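Local coordinates for RNA polymerase sigma-H factor (Fusobacterium nucleatum subsp. nucleatum, PDB 3MZY), which probably acts as a sigma-70 family initiation factor that directs RNA polymerase to specific promoter sites and is then released, at residues A[10-15]-A[120-125]; A[100-105]-A[150-155]. One frame throughout, in Å; residues are numbered along the deposited sequence.

The two contacts illustrate how an all-helical chain can be held together by segments far apart in sequence. Contact 1 joins helix 8-21, in the sigma-70 region 2 part of the chain, to the end of helix 112-121; contact 2 joins helix 91-109 to helix 138-159. Along the chain their segments alternate, in the order 10-15, 100-105, 120-125, 150-155. Their centres lie about 14 Å apart, yet they touch: Phe102 of contact 2 packs against Ile12 and Leu15 of contact 1, and Lys103 against Ile12. The region 2 part and the C-terminal helices are thus packed as one compact body, with contact 1 nearer its centre.

Contact 1 of 2, residues A[10-15]-A[120-125]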
loop_
_atom_site.group_PDB
_atom_site.type_symbol
_atom_site.label_atom_id
_atom_site.label_comp_id
_atom_site.label_asym_id
_atom_site.label_seq_id
_atom_site.Cartn_x
_atom_site.Cartn_y
_atom_site.Cartn_z
ATOM N N GLU A 10 -2.177 -8.043 -4.252
ATOM C CA GLU A 10 -1.103 -7.481 -5.059
ATOM C C GLU A 10 -0.878 -5.998 -4.768
ATOM O O GLU A 10 0.259 -5.567 -4.600
ATOM C CB GLU A 10 -1.373 -7.751 -6.546
ATOM C CG GLU A 10 -0.982 -9.186 -6.977
ATOM C CD GLU A 10 -2.009 -10.274 -6.606
ATOM O OE1 GLU A 10 -3.170 -9.950 -6.245
ATOM O OE2 GLU A 10 -1.648 -11.467 -6.694
ATOM N N GLY A 11 -1.982 -5.250 -4.690
ATOM C CA GLY A 11 -2.010 -3.843 -4.264
ATOM C C GLY A 11 -1.245 -3.592 -2.980
ATOM O O GLY A 11 -0.324 -2.761 -2.943
ATOM N N ILE A 12 -1.608 -4.352 -1.944
ATOM C CA ILE A 12 -0.950 -4.309 -0.663
ATOM C C ILE A 12 0.535 -4.593 -0.787
ATOM O O ILE A 12 1.349 -3.874 -0.202
ATOM C CB ILE A 12 -1.578 -5.319 0.330
ATOM C CG1 ILE A 12 -3.080 -5.039 0.488
ATOM C CG2 ILE A 12 -0.847 -5.284 1.660
ATOM C CD1 ILE A 12 -3.791 -5.932 1.489
ATOM N N LEU A 13 0.891 -5.643 -1.526
ATOM C CA LEU A 13 2.298 -5.984 -1.715
ATOM C C LEU A 13 3.009 -4.769 -2.326
ATOM O O LEU A 13 4.038 -4.315 -1.799
ATOM C CB LEU A 13 2.448 -7.195 -2.651
ATOM C CG LEU A 13 3.617 -8.180 -2.533
ATOM C CD1 LEU A 13 4.048 -8.612 -3.940
ATOM C CD2 LEU A 13 4.832 -7.653 -1.735
ATOM N N GLY A 14 2.437 -4.258 -3.429
ATOM C CA GLY A 14 2.918 -3.054 -4.116
ATOM C C GLY A 14 3.188 -1.923 -3.140
ATOM O O GLY A 14 4.244 -1.296 -3.203
ATOM N N LEU A 15 2.254 -1.695 -2.217
ATOM C CA LEU A 15 2.367 -0.626 -1.249
ATOM C C LEU A 15 3.504 -0.866 -0.254
ATOM O O LEU A 15 4.277 0.050 0.038
ATOM C CB LEU A 15 1.038 -0.415 -0.501
ATOM C CG LEU A 15 1.028 0.542 0.707
ATOM C CD1 LEU A 15 1.227 1.993 0.287
ATOM C CD2 LEU A 15 -0.250 0.427 1.519
ATOM N N TYR A 120 -8.652 2.740 -1.790
ATOM C CA TYR A 120 -8.489 3.118 -3.200
ATOM C C TYR A 120 -7.058 3.101 -3.655
ATOM O O TYR A 120 -6.795 2.840 -4.828
ATOM C CB TYR A 120 -9.172 4.441 -3.525
ATOM C CG TYR A 120 -10.646 4.297 -3.322
ATOM C CD1 TYR A 120 -11.262 4.774 -2.157
ATOM C CD2 TYR A 120 -11.432 3.616 -4.273
ATOM C CE1 TYR A 120 -12.633 4.617 -1.961
ATOM C CE2 TYR A 120 -12.808 3.445 -4.090
ATOM C CZ TYR A 120 -13.396 3.942 -2.938
ATOM O OH TYR A 120 -14.741 3.767 -2.757
ATOM N N LEU A 121 -6.155 3.345 -2.707
ATOM C CA LEU A 121 -4.740 3.335 -2.953
ATOM C C LEU A 121 -4.289 1.966 -3.430
ATOM O O LEU A 121 -3.607 1.858 -4.462
ATOM C CB LEU A 121 -3.996 3.710 -1.682
ATOM C CG LEU A 121 -2.497 4.000 -1.786
ATOM C CD1 LEU A 121 -2.206 5.181 -2.729
ATOM C CD2 LEU A 121 -1.940 4.255 -0.391
ATOM N N ILE A 122 -4.694 0.920 -2.702
ATOM C CA ILE A 122 -4.300 -0.443 -3.058
ATOM C C ILE A 122 -5.001 -0.978 -4.296
ATOM O O ILE A 122 -4.611 -2.020 -4.820
ATOM C CB ILE A 122 -4.433 -1.453 -1.868
ATOM C CG1 ILE A 122 -5.915 -1.753 -1.570
ATOM C CG2 ILE A 122 -3.597 -0.970 -0.678
ATOM C CD1 ILE A 122 -6.222 -2.486 -0.243
ATOM N N ARG A 123 -6.012 -0.266 -4.778
ATOM C CA ARG A 123 -6.635 -0.622 -6.064
ATOM C C ARG A 123 -6.088 0.237 -7.227
ATOM O O ARG A 123 -6.674 0.271 -8.315
ATOM C CB ARG A 123 -8.164 -0.535 -5.969
ATOM C CG ARG A 123 -8.793 -1.623 -5.129
ATOM C CD ARG A 123 -10.240 -1.281 -4.741
ATOM N NE ARG A 123 -10.904 -2.400 -4.065
ATOM C CZ ARG A 123 -10.677 -2.787 -2.801
ATOM N NH1 ARG A 123 -9.782 -2.159 -2.033
ATOM N NH2 ARG A 123 -11.347 -3.819 -2.297
ATOM N N GLY A 124 -4.989 0.956 -6.977
ATOM C CA GLY A 124 -4.228 1.601 -8.055
ATOM C C GLY A 124 -4.772 2.936 -8.535
ATOM O O GLY A 124 -4.525 3.351 -9.689
ATOM N N TYR A 125 -5.515 3.607 -7.653
ATOM C CA TYR A 125 -6.054 4.926 -7.917
ATOM C C TYR A 125 -5.045 5.964 -7.453
ATOM O O TYR A 125 -4.400 5.780 -6.421
ATOM C CB TYR A 125 -7.373 5.092 -7.179
ATOM C CG TYR A 125 -8.479 4.278 -7.789
ATOM C CD1 TYR A 125 -9.049 4.654 -8.996
ATOM C CD2 TYR A 125 -8.919 3.098 -7.182
ATOM C CE1 TYR A 125 -10.055 3.891 -9.575
ATOM C CE2 TYR A 125 -9.929 2.341 -7.740
ATOM C CZ TYR A 125 -10.485 2.742 -8.937
ATOM O OH TYR A 125 -11.456 1.982 -9.508
#
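Gly11 and Ile122 meet where the Schellman motif at the C-terminal end of helix 112-121 comes against helix 8-21 of sigma-70 region 2. Gly124, with positive phi, is the C-prime residue: its N binds Leu121 O, while Tyr125 N reaches back to Tyr120 O. The turn brings backbone onto backbone, with the CA atoms of Gly11 and Ile122 4.3 Å apart. Because Gly11 carries no side chain, the carbonyl of Ile122 can settle on the helix surface, its O 3.2 Å from Gly11 CA in a CA-H...O contact with an angle of 145° at the hydrogen.

Ile122 contributes more of the buried surface than any other residue. Its CG1 stands between the backbone N and the carbonyl carbon (chi1 72°), which leaves CG2 beside the N and divides the side chain between two neighbours. On the CG1 branch, Ile122 and Ile12 lie side by side and point the same way, Ile122 CD1 resting 4.1 Å from Ile12 CG1. The other branch turns to Leu15, where Ile122 CG2 and Leu15 CD2 are 4.2 Å apart. Between the branches, Ile122 CB sits 4.0 Å from Ile12 N, over the helix backbone.

Leu15 and Leu121 approach differently, crossing at about a right angle, with one methyl of each doing the touching. Ile37 of helix 29-50 packs on both leucines, and helix 91-109 lies over Ile12 and Leu15, so the contact is buried among four helices. Arg38 of helix 29-50 also binds the turn, through NH2 to Gly124 O. No hydrogen bond joins the two segments themselves; the leucine pair closes through Leu15 CD1 and Leu121 CD2, 4.0 Å apart.

Contact 2 of 2, residues A[100-105]-A[150-155]; sequences EEFKKF and KKSEEW
The Phe105 and Trp155 side chains run alongside each other in opposite senses, each ring lying over the other's CB. Both have CG anti to the backbone N (chi1 171° in Trp155), and the two rings form an offset stack: the Phe105 ring and the five-membered ring of Trp155 have centroids 4.0 Å apart and planes only 13° from parallel. Two CH-pi contacts complete the exchange. Trp155 CB stands 3.7 Å from the centroid of the Phe105 ring, and Phe105 CB 3.9 Å from that of the Trp155 five-membered ring. Phe110 meets the Phe105 ring nearly at a right angle.

The six-membered end of the indole reaches on to helix 91-109. There Glu101 CB touches its edge, 3.5 Å from Trp155 CZ2, before the glutamate chain bends and its carboxylate leads away. Trp155 CH2 lies 3.4 Å from Phe102 N, and Trp155 CZ3 comes to the edge of the Phe102 ring, 4.0 Å from Phe102 CD1. Another part of that edge meets Ser152, whose OG lies near the ring plane, 3.2 Å from Phe102 CE1, while being hydrogen-bonded to Ile148 O in its own helix. The Lys151 side chain leads away from helix 91-109, and its NZ forms a salt bridge with Glu114 OE2.

Here the axes of segments 100-105 and 150-155 come within 11.6 Å and their directions differ by 126°. The aromatic interlocking ties helix 91-109 to helix 138-159, which with helix 127-134 is consistent with the DNA-binding helix-turn-helix of sigma-70 region 4.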
loop_
_atom_site.group_PDB
_atom_site.type_symbol
_atom_site.label_atom_id
_atom_site.label_comp_id
_atom_site.label_asym_id
_atom_site.label_seq_id
_atom_site.Cartn_x
_atom_site.Cartn_y
_atom_site.Cartn_z
ATOM N N GLU A 100 -0.888 -10.406 5.197
ATOM C CA GLU A 100 -1.953 -10.628 6.149
ATOM C C GLU A 100 -1.746 -9.807 7.427
ATOM O O GLU A 100 -2.689 -9.175 7.913
ATOM C CB GLU A 100 -2.080 -12.120 6.457
ATOM C CG GLU A 100 -3.517 -12.618 6.527
ATOM C CD GLU A 100 -4.288 -12.443 5.213
ATOM O OE1 GLU A 100 -3.696 -12.607 4.120
ATOM O OE2 GLU A 100 -5.501 -12.152 5.278
ATOM N N GLU A 101 -0.524 -9.804 7.967
ATOM C CA GLU A 101 -0.215 -8.979 9.139
ATOM C C GLU A 101 -0.565 -7.507 8.876
ATOM O O GLU A 101 -1.138 -6.842 9.736
ATOM C CB GLU A 101 1.252 -9.105 9.570
ATOM C CG GLU A 101 1.693 -10.447 10.168
ATOM C CD GLU A 101 0.920 -10.836 11.416
ATOM O OE1 GLU A 101 1.484 -10.763 12.536
ATOM O OE2 GLU A 101 -0.266 -11.214 11.270
ATOM N N PHE A 102 -0.239 -7.006 7.683
ATOM C CA PHE A 102 -0.576 -5.633 7.336
ATOM C C PHE A 102 -2.081 -5.370 7.322
ATOM O O PHE A 102 -2.537 -4.362 7.854
ATOM C CB PHE A 102 0.031 -5.210 6.007
ATOM C CG PHE A 102 -0.298 -3.793 5.629
ATOM C CD1 PHE A 102 0.449 -2.732 6.151
ATOM C CD2 PHE A 102 -1.372 -3.510 4.781
ATOM C CE1 PHE A 102 0.149 -1.413 5.810
ATOM C CE2 PHE A 102 -1.678 -2.194 4.439
ATOM C CZ PHE A 102 -0.916 -1.148 4.950
ATOM N N LYS A 103 -2.849 -6.259 6.706
ATOM C CA LYS A 103 -4.297 -6.086 6.664
ATOM C C LYS A 103 -4.867 -5.902 8.074
ATOM O O LYS A 103 -5.667 -4.983 8.319
ATOM C CB LYS A 103 -4.964 -7.266 5.965
ATOM C CG LYS A 103 -4.831 -7.241 4.474
ATOM C CD LYS A 103 -5.932 -8.061 3.810
ATOM C CE LYS A 103 -5.484 -9.474 3.546
ATOM N NZ LYS A 103 -6.514 -10.276 2.813
ATOM N N LYS A 104 -4.415 -6.745 9.004
ATOM C CA LYS A 104 -4.834 -6.661 10.403
ATOM C C LYS A 104 -4.320 -5.397 11.081
ATOM O O LYS A 104 -5.066 -4.705 11.778
ATOM C CB LYS A 104 -4.425 -7.923 11.181
ATOM N N PHE A 105 -3.049 -5.081 10.892
ATOM C CA PHE A 105 -2.516 -3.868 11.483
ATOM C C PHE A 105 -3.357 -2.649 11.049
ATOM O O PHE A 105 -3.788 -1.831 11.882
ATOM C CB PHE A 105 -1.048 -3.679 11.087
ATOM C CG PHE A 105 -0.550 -2.272 11.299
ATOM C CD1 PHE A 105 -0.326 -1.431 10.215
ATOM C CD2 PHE A 105 -0.352 -1.777 12.588
ATOM C CE1 PHE A 105 0.122 -0.107 10.404
ATOM C CE2 PHE A 105 0.087 -0.455 12.788
ATOM C CZ PHE A 105 0.318 0.381 11.687
ATOM N N LYS A 150 4.164 6.550 7.319
ATOM C CA LYS A 150 4.905 6.637 8.570
ATOM C C LYS A 150 4.420 5.585 9.585
ATOM O O LYS A 150 5.235 4.893 10.193
ATOM C CB LYS A 150 4.852 8.057 9.163
ATOM N N LYS A 151 3.102 5.438 9.727
ATOM C CA LYS A 151 2.542 4.477 10.678
ATOM C C LYS A 151 2.869 3.056 10.282
ATOM O O LYS A 151 3.114 2.200 11.147
ATOM C CB LYS A 151 1.033 4.665 10.846
ATOM C CG LYS A 151 0.685 5.916 11.652
ATOM C CD LYS A 151 -0.788 6.250 11.505
ATOM C CE LYS A 151 -1.078 7.600 12.146
ATOM N NZ LYS A 151 -2.525 7.896 12.178
ATOM N N SER A 152 2.901 2.813 8.975
ATOM C CA SER A 152 3.295 1.499 8.461
ATOM C C SER A 152 4.784 1.237 8.663
ATOM O O SER A 152 5.147 0.141 9.091
ATOM C CB SER A 152 2.885 1.324 6.986
ATOM O OG SER A 152 1.469 1.347 6.860
ATOM N N GLU A 153 5.624 2.238 8.365
ATOM C CA GLU A 153 7.065 2.187 8.644
ATOM C C GLU A 153 7.329 1.756 10.071
ATOM O O GLU A 153 8.055 0.798 10.301
ATOM C CB GLU A 153 7.737 3.545 8.424
ATOM C CG GLU A 153 8.447 3.688 7.100
ATOM C CD GLU A 153 9.013 5.087 6.884
ATOM O OE1 GLU A 153 10.030 5.422 7.532
ATOM O OE2 GLU A 153 8.442 5.847 6.057
ATOM N N GLU A 154 6.726 2.461 11.024
ATOM C CA GLU A 154 6.958 2.191 12.439
ATOM C C GLU A 154 6.552 0.760 12.780
ATOM O O GLU A 154 7.241 0.074 13.540
ATOM C CB GLU A 154 6.235 3.219 13.308
ATOM C CG GLU A 154 6.818 4.641 13.164
ATOM C CD GLU A 154 5.891 5.749 13.684
ATOM O OE1 GLU A 154 6.387 6.657 14.393
ATOM O OE2 GLU A 154 4.671 5.722 13.379
ATOM N N TRP A 155 5.467 0.295 12.165
ATOM C CA TRP A 155 4.982 -1.060 12.389
ATOM C C TRP A 155 5.951 -2.123 11.850
ATOM O O TRP A 155 6.235 -3.118 12.531
ATOM C CB TRP A 155 3.594 -1.231 11.786
ATOM C CG TRP A 155 3.126 -2.634 11.778
ATOM C CD1 TRP A 155 2.675 -3.366 12.856
ATOM C CD2 TRP A 155 3.068 -3.514 10.641
ATOM N NE1 TRP A 155 2.324 -4.636 12.444
ATOM C CE2 TRP A 155 2.557 -4.755 11.098
ATOM C CE3 TRP A 155 3.386 -3.369 9.281
ATOM C CZ2 TRP A 155 2.356 -5.843 10.243
ATOM C CZ3 TRP A 155 3.191 -4.457 8.427
ATOM C CH2 TRP A 155 2.677 -5.677 8.914
#